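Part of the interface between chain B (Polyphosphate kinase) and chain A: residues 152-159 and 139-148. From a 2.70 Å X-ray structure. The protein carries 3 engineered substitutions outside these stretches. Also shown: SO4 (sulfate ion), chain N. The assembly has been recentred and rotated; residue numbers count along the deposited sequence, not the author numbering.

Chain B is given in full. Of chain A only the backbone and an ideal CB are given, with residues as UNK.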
ATOM      1  N   LYS B 152      23.003 -23.006 -24.062  1.00 73.18           N
ATOM      2  CA  LYS B 152      22.602 -22.023 -25.045  1.00 80.28           C
ATOM      3  C   LYS B 152      22.047 -20.787 -24.354  1.00 88.03           C
ATOM      4  O   LYS B 152      22.363 -19.656 -24.730  1.00 91.14           O
ATOM      5  CB  LYS B 152      21.558 -22.603 -26.005  1.00 87.76           C
ATOM      6  CG  LYS B 152      22.133 -23.137 -27.314  1.00 99.26           C
ATOM      7  CD  LYS B 152      22.129 -24.667 -27.382  1.00106.92           C
ATOM      8  CE  LYS B 152      20.839 -25.195 -27.999  1.00 92.35           C
ATOM      9  NZ  LYS B 152      20.836 -26.676 -28.161  1.00 97.21           N
ATOM     10  N   VAL B 153      21.213 -21.013 -23.345  1.00 77.73           N
ATOM     11  CA  VAL B 153      20.548 -19.924 -22.640  1.00 75.13           C
ATOM     12  C   VAL B 153      20.726 -20.107 -21.143  1.00 66.10           C
ATOM     13  O   VAL B 153      20.453 -21.181 -20.605  1.00 57.55           O
ATOM     14  CB  VAL B 153      19.040 -19.788 -23.054  1.00 72.36           C
ATOM     15  CG1 VAL B 153      18.441 -21.139 -23.336  1.00 80.54           C
ATOM     16  CG2 VAL B 153      18.210 -19.014 -22.002  1.00 53.57           C
ATOM     17  N   ARG B 154      21.204 -19.045 -20.496  1.00 57.35           N
ATOM     18  CA  ARG B 154      21.536 -19.045 -19.075  1.00 55.12           C
ATOM     19  C   ARG B 154      20.353 -18.564 -18.257  1.00 67.80           C
ATOM     20  O   ARG B 154      19.592 -17.708 -18.709  1.00 79.45           O
ATOM     21  CB  ARG B 154      22.707 -18.104 -18.858  1.00 70.74           C
ATOM     22  CG  ARG B 154      23.513 -18.361 -17.612  1.00 77.40           C
ATOM     23  CD  ARG B 154      24.743 -17.458 -17.596  1.00 88.00           C
ATOM     24  NE  ARG B 154      25.521 -17.548 -18.834  1.00 94.73           N
ATOM     25  CZ  ARG B 154      26.691 -16.949 -19.035  1.00101.23           C
ATOM     26  NH1 ARG B 154      27.237 -16.204 -18.082  1.00109.80           N
ATOM     27  NH2 ARG B 154      27.320 -17.092 -20.194  1.00101.63           N
ATOM     28  N   THR B 155      20.192 -19.104 -17.054  1.00 65.96           N
ATOM     29  CA  THR B 155      19.071 -18.708 -16.211  1.00 62.18           C
ATOM     30  C   THR B 155      19.303 -18.880 -14.709  1.00 67.23           C
ATOM     31  O   THR B 155      20.045 -19.761 -14.275  1.00 79.96           O
ATOM     32  CB  THR B 155      17.762 -19.409 -16.627  1.00 67.97           C
ATOM     33  OG1 THR B 155      16.668 -18.825 -15.910  1.00 85.52           O
ATOM     34  CG2 THR B 155      17.826 -20.912 -16.353  1.00 65.42           C
ATOM     35  N   PHE B 156      18.646 -18.027 -13.929  1.00 61.46           N
ATOM     36  CA  PHE B 156      18.826 -17.985 -12.495  1.00 55.89           C
ATOM     37  C   PHE B 156      17.715 -18.730 -11.770  1.00 63.09           C
ATOM     38  O   PHE B 156      16.567 -18.735 -12.209  1.00 74.24           O
ATOM     39  CB  PHE B 156      18.887 -16.536 -12.017  1.00 51.05           C
ATOM     40  CG  PHE B 156      19.388 -16.380 -10.605  1.00 82.20           C
ATOM     41  CD1 PHE B 156      20.746 -16.246 -10.347  1.00 78.47           C
ATOM     42  CD2 PHE B 156      18.502 -16.367  -9.529  1.00 74.70           C
ATOM     43  CE1 PHE B 156      21.209 -16.103  -9.037  1.00 68.84           C
ATOM     44  CE2 PHE B 156      18.961 -16.230  -8.215  1.00 76.69           C
ATOM     45  CZ  PHE B 156      20.308 -16.099  -7.967  1.00 57.97           C
ATOM     46  N   ILE B 157      18.073 -19.365 -10.658  1.00 67.18           N
ATOM     47  CA  ILE B 157      17.103 -19.971  -9.759  1.00 62.87           C
ATOM     48  C   ILE B 157      17.114 -19.237  -8.418  1.00 61.66           C
ATOM     49  O   ILE B 157      18.107 -19.287  -7.691  1.00 58.40           O
ATOM     50  CB  ILE B 157      17.405 -21.449  -9.513  1.00 54.96           C
ATOM     51  CG1 ILE B 157      17.334 -22.232 -10.814  1.00 52.72           C
ATOM     52  CG2 ILE B 157      16.385 -22.032  -8.564  1.00 68.28           C
ATOM     53  CD1 ILE B 157      15.955 -22.715 -11.096  1.00 63.88           C
ATOM     54  N   ARG B 158      16.008 -18.559  -8.107  1.00 45.41           N
ATOM     55  CA  ARG B 158      15.884 -17.769  -6.889  1.00 46.81           C
ATOM     56  C   ARG B 158      15.704 -18.662  -5.685  1.00 49.51           C
ATOM     57  O   ARG B 158      14.996 -19.662  -5.751  1.00 66.30           O
ATOM     58  CB  ARG B 158      14.728 -16.777  -7.020  1.00 45.24           C
ATOM     59  CG  ARG B 158      14.880 -15.949  -8.302  1.00 59.08           C
ATOM     60  CD  ARG B 158      13.749 -14.974  -8.586  1.00 29.85           C
ATOM     61  NE  ARG B 158      13.356 -14.160  -7.430  1.00 81.85           N
ATOM     62  CZ  ARG B 158      14.127 -13.268  -6.806  1.00 77.81           C
ATOM     63  NH1 ARG B 158      15.378 -13.059  -7.192  1.00 78.18           N
ATOM     64  NH2 ARG B 158      13.650 -12.592  -5.770  1.00 84.71           N
ATOM     65  N   SER B 159      16.372 -18.313  -4.594  1.00 59.86           N
ATOM     66  CA  SER B 159      16.270 -19.092  -3.368  1.00 75.87           C
ATOM     67  C   SER B 159      14.974 -18.783  -2.631  1.00 71.29           C
ATOM     68  O   SER B 159      14.347 -17.736  -2.854  1.00 54.42           O
ATOM     69  CB  SER B 159      17.491 -18.879  -2.469  1.00 79.59           C
ATOM     70  OG  SER B 159      17.979 -17.555  -2.578  1.00102.81           O
TER
ATOM     71  N   UNK A 139      19.684  -7.230 -11.629  1.00 51.57           N
ATOM     72  CA  UNK A 139      18.679  -7.489 -12.665  1.00 54.18           C
ATOM     73  C   UNK A 139      18.537  -8.973 -12.981  1.00 56.97           C
ATOM     74  O   UNK A 139      17.448  -9.536 -12.885  1.00 64.76           O
ATOM     75  CB  UNK A 139      19.037  -6.727 -13.943  1.00 54.18           C
ATOM     76  N   UNK A 140      19.648  -9.594 -13.360  1.00 56.47           N
ATOM     77  CA  UNK A 140      19.644 -10.978 -13.827  1.00 56.46           C
ATOM     78  C   UNK A 140      18.836 -11.932 -12.945  1.00 42.02           C
ATOM     79  O   UNK A 140      18.018 -12.680 -13.465  1.00 52.44           O
ATOM     80  CB  UNK A 140      21.085 -11.483 -13.922  1.00 56.46           C
ATOM     81  N   UNK A 141      19.048 -11.909 -11.617  1.00 51.45           N
ATOM     82  CA  UNK A 141      18.239 -12.810 -10.766  1.00 49.64           C
ATOM     83  C   UNK A 141      16.722 -12.621 -10.880  1.00 54.68           C
ATOM     84  O   UNK A 141      15.970 -13.471 -10.419  1.00 60.89           O
ATOM     85  CB  UNK A 141      18.642 -12.614  -9.303  1.00 49.64           C
ATOM     86  N   UNK A 142      16.282 -11.524 -11.492  1.00 54.52           N
ATOM     87  CA  UNK A 142      14.858 -11.234 -11.616  1.00 44.44           C
ATOM     88  C   UNK A 142      14.339 -11.494 -13.041  1.00 50.42           C
ATOM     89  O   UNK A 142      13.202 -11.175 -13.383  1.00 45.95           O
ATOM     90  CB  UNK A 142      14.589  -9.781 -11.219  1.00 44.44           C
ATOM     91  N   UNK A 143      15.176 -12.097 -13.868  1.00 52.04           N
ATOM     92  CA  UNK A 143      14.804 -12.410 -15.236  1.00 42.72           C
ATOM     93  C   UNK A 143      14.189 -13.801 -15.373  1.00 58.49           C
ATOM     94  O   UNK A 143      14.393 -14.679 -14.543  1.00 61.81           O
ATOM     95  CB  UNK A 143      16.030 -12.294 -16.144  1.00 42.72           C
ATOM     96  N   UNK A 144      13.415 -13.988 -16.432  1.00 64.16           N
ATOM     97  CA  UNK A 144      12.945 -15.304 -16.815  1.00 51.44           C
ATOM     98  C   UNK A 144      13.094 -15.427 -18.323  1.00 45.68           C
ATOM     99  O   UNK A 144      12.178 -15.076 -19.056  1.00 55.36           O
ATOM    100  CB  UNK A 144      11.498 -15.534 -16.374  1.00 51.44           C
ATOM    101  N   UNK A 145      14.263 -15.899 -18.793  1.00 54.82           N
ATOM    102  CA  UNK A 145      14.503 -15.977 -20.236  1.00 47.89           C
ATOM    103  C   UNK A 145      13.610 -17.024 -20.845  1.00 44.95           C
ATOM    104  O   UNK A 145      13.679 -18.196 -20.475  1.00 51.74           O
ATOM    105  CB  UNK A 145      15.970 -16.290 -20.538  1.00 47.89           C
ATOM    106  N   UNK A 146      12.743 -16.589 -21.744  1.00 50.97           N
ATOM    107  CA  UNK A 146      11.772 -17.485 -22.348  1.00 60.72           C
ATOM    108  C   UNK A 146      11.948 -17.571 -23.840  1.00 56.50           C
ATOM    109  O   UNK A 146      11.622 -16.622 -24.558  1.00 65.39           O
ATOM    110  CB  UNK A 146      10.348 -17.032 -22.018  1.00 60.72           C
ATOM    111  N   UNK A 147      12.488 -18.702 -24.294  1.00 60.49           N
ATOM    112  CA  UNK A 147      12.465 -19.051 -25.708  1.00 64.26           C
ATOM    113  C   UNK A 147      11.024 -19.250 -26.125  1.00 56.75           C
ATOM    114  O   UNK A 147      10.234 -19.851 -25.399  1.00 59.88           O
ATOM    115  CB  UNK A 147      13.297 -20.303 -25.991  1.00 64.26           C
ATOM    116  N   UNK A 148      10.689 -18.714 -27.287  1.00 58.67           N
ATOM    117  CA  UNK A 148       9.359 -18.806 -27.832  1.00 64.95           C
ATOM    118  C   UNK A 148       9.309 -19.904 -28.885  1.00 75.06           C
ATOM    119  O   UNK A 148       9.821 -19.731 -29.989  1.00 96.29           O
ATOM    120  CB  UNK A 148       8.922 -17.463 -28.421  1.00 64.95           C
TER
HETATM  121  S   SO4 N 707      11.388 -13.700  -3.878  1.00140.58           S
HETATM  122  O1  SO4 N 707      11.565 -12.270  -3.631  1.00150.15           O
HETATM  123  O2  SO4 N 707      10.885 -13.894  -5.236  1.00146.45           O
HETATM  124  O3  SO4 N 707      12.666 -14.391  -3.722  1.00144.35           O
HETATM  125  O4  SO4 N 707      10.426 -14.242  -2.925  1.00138.55           O

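Chain B runs past as an extended loop; Val B153, Phe B156 and Arg B158 point toward chain A.

Position 139 lies out of reach of chain B, so this contact places no demand on it; it is Ile A139.

At position 140 CA-to-CB points sideways and the ideal CB has nothing of chain B within 5.5 Å. A small residue would touch nothing, whereas a long or flat apolar side chain could cross to the backbone near Thr B155. Phe A140 does so with chi1 in t: its CE2 comes 3.6 Å from CB of Phe B156, and its CZ lies 4.0 Å from CA of Thr B155.

Position 141 has a phi of -58°, which a proline ring tolerates, and its ideal CB sits 3.8 Å from CD2 of Phe B156, over an aromatic face. A compact apolar group, such as alanine, valine or proline, would suit it. Pro A141 places CB 4.0 Å from the centroid of the Phe B156 ring, 13° off the normal, a CH-pi contact. Whatever the side chain, this position offers its backbone O, and NH1 of Arg B158 gives a weak hydrogen bond to O of Pro A141 at 3.3 Å.

Position 142 points away, with the nearest chain B atom to its ideal CB, NH1 of Arg B158, 5.3 Å off. A short polar group would fall short; a longer side chain, apolar or acidic, might return to the guanidinium. Leu A142 returns, laying CD2 over one guanidinium face, 3.4 Å from NH1 of Arg B158.

Position 143 points sideways without contact, so many residues would serve; it is Leu A143.

Position 144 points away, so only a long side chain could come back. Tyr A144 brings OH to 4.0 Å from CD of Arg B158.

Position 145 points toward chain B, its ideal CB 3.8 Å from CG2 of Val B153. With phi at -68°, proline fits, as might valine. Pro A145 packs CB 3.8 Å from that same CG2 of Val B153, while its CG lies 3.4 Å from O of Arg B154.

Position 147 points toward chain B, but its ideal CB has no chain B atom close by, so an apolar side chain long enough to reach Val B153, such as leucine, isoleucine or methionine, would suit. Leu A147 puts CD1 3.8 Å from CG1 of Val B153. Position 146 points away and 148 lies out of reach, so this contact leaves both free; they are Met A146, as selenomethionine, and Leu A148.

Chain A (139-148) IFPLLYPMLL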
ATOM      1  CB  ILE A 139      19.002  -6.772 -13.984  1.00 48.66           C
ATOM      2  CG1 ILE A 139      19.057  -5.261 -13.774  1.00 35.24           C
ATOM      3  CG2 ILE A 139      17.969  -7.130 -15.032  1.00 36.58           C
ATOM      4  CD1 ILE A 139      19.285  -4.494 -15.035  1.00 55.88           C
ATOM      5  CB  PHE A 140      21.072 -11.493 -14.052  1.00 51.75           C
ATOM      6  CG  PHE A 140      21.135 -12.862 -14.641  1.00 48.17           C
ATOM      7  CD1 PHE A 140      21.091 -13.036 -16.015  1.00 67.45           C
ATOM      8  CD2 PHE A 140      21.232 -13.983 -13.820  1.00 64.44           C
ATOM      9  CE1 PHE A 140      21.144 -14.300 -16.575  1.00 58.34           C
ATOM     10  CE2 PHE A 140      21.284 -15.250 -14.367  1.00 74.14           C
ATOM     11  CZ  PHE A 140      21.241 -15.409 -15.753  1.00 68.82           C
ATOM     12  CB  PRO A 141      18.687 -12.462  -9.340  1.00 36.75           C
ATOM     13  CG  PRO A 141      20.005 -11.764  -9.489  1.00 40.19           C
ATOM     14  CD  PRO A 141      20.024 -11.120 -10.833  1.00 37.60           C
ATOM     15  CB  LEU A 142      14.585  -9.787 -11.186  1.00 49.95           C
ATOM     16  CG  LEU A 142      14.909  -9.329  -9.752  1.00 33.15           C
ATOM     17  CD1 LEU A 142      14.421  -7.903  -9.524  1.00 46.05           C
ATOM     18  CD2 LEU A 142      14.284 -10.251  -8.725  1.00 47.29           C
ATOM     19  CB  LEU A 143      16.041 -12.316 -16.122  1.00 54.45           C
ATOM     20  CG  LEU A 143      16.316 -11.018 -16.893  1.00 55.46           C
ATOM     21  CD1 LEU A 143      15.722  -9.817 -16.219  1.00 32.24           C
ATOM     22  CD2 LEU A 143      17.812 -10.832 -17.116  1.00 51.87           C
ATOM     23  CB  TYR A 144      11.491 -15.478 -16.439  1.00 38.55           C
ATOM     24  CG  TYR A 144      11.239 -15.436 -14.965  1.00 44.82           C
ATOM     25  CD1 TYR A 144      11.198 -16.597 -14.219  1.00 42.09           C
ATOM     26  CD2 TYR A 144      11.009 -14.228 -14.314  1.00 70.54           C
ATOM     27  CE1 TYR A 144      10.943 -16.560 -12.849  1.00 61.19           C
ATOM     28  CE2 TYR A 144      10.757 -14.177 -12.954  1.00 45.01           C
ATOM     29  CZ  TYR A 144      10.725 -15.341 -12.227  1.00 60.26           C
ATOM     30  OH  TYR A 144      10.492 -15.277 -10.876  1.00 56.16           O
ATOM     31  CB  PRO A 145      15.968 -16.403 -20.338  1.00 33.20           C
ATOM     32  CG  PRO A 145      16.543 -16.148 -18.972  1.00 40.91           C
ATOM     33  CD  PRO A 145      15.422 -16.372 -18.018  1.00 41.83           C
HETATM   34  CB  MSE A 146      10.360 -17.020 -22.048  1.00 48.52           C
HETATM   35  CG  MSE A 146       9.997 -17.137 -20.589  1.00 73.56           C
HETATM   36 SE   MSE A 146       8.276 -16.317 -20.238  1.00 84.80          SE
HETATM   37  CE  MSE A 146       8.755 -14.433 -20.446  1.00 35.91           C
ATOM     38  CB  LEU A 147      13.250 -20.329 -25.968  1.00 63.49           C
ATOM     39  CG  LEU A 147      14.694 -20.169 -26.419  1.00 69.94           C
ATOM     40  CD1 LEU A 147      15.573 -21.258 -25.793  1.00 72.17           C
ATOM     41  CD2 LEU A 147      14.746 -20.205 -27.939  1.00 61.48           C
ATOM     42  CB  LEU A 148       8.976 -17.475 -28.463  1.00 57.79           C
ATOM     43  CG  LEU A 148       8.810 -16.284 -27.524  1.00 63.69           C
ATOM     44  CD1 LEU A 148       8.583 -15.041 -28.367  1.00 50.92           C
ATOM     45  CD2 LEU A 148       7.648 -16.521 -26.535  1.00 37.71           C
TER
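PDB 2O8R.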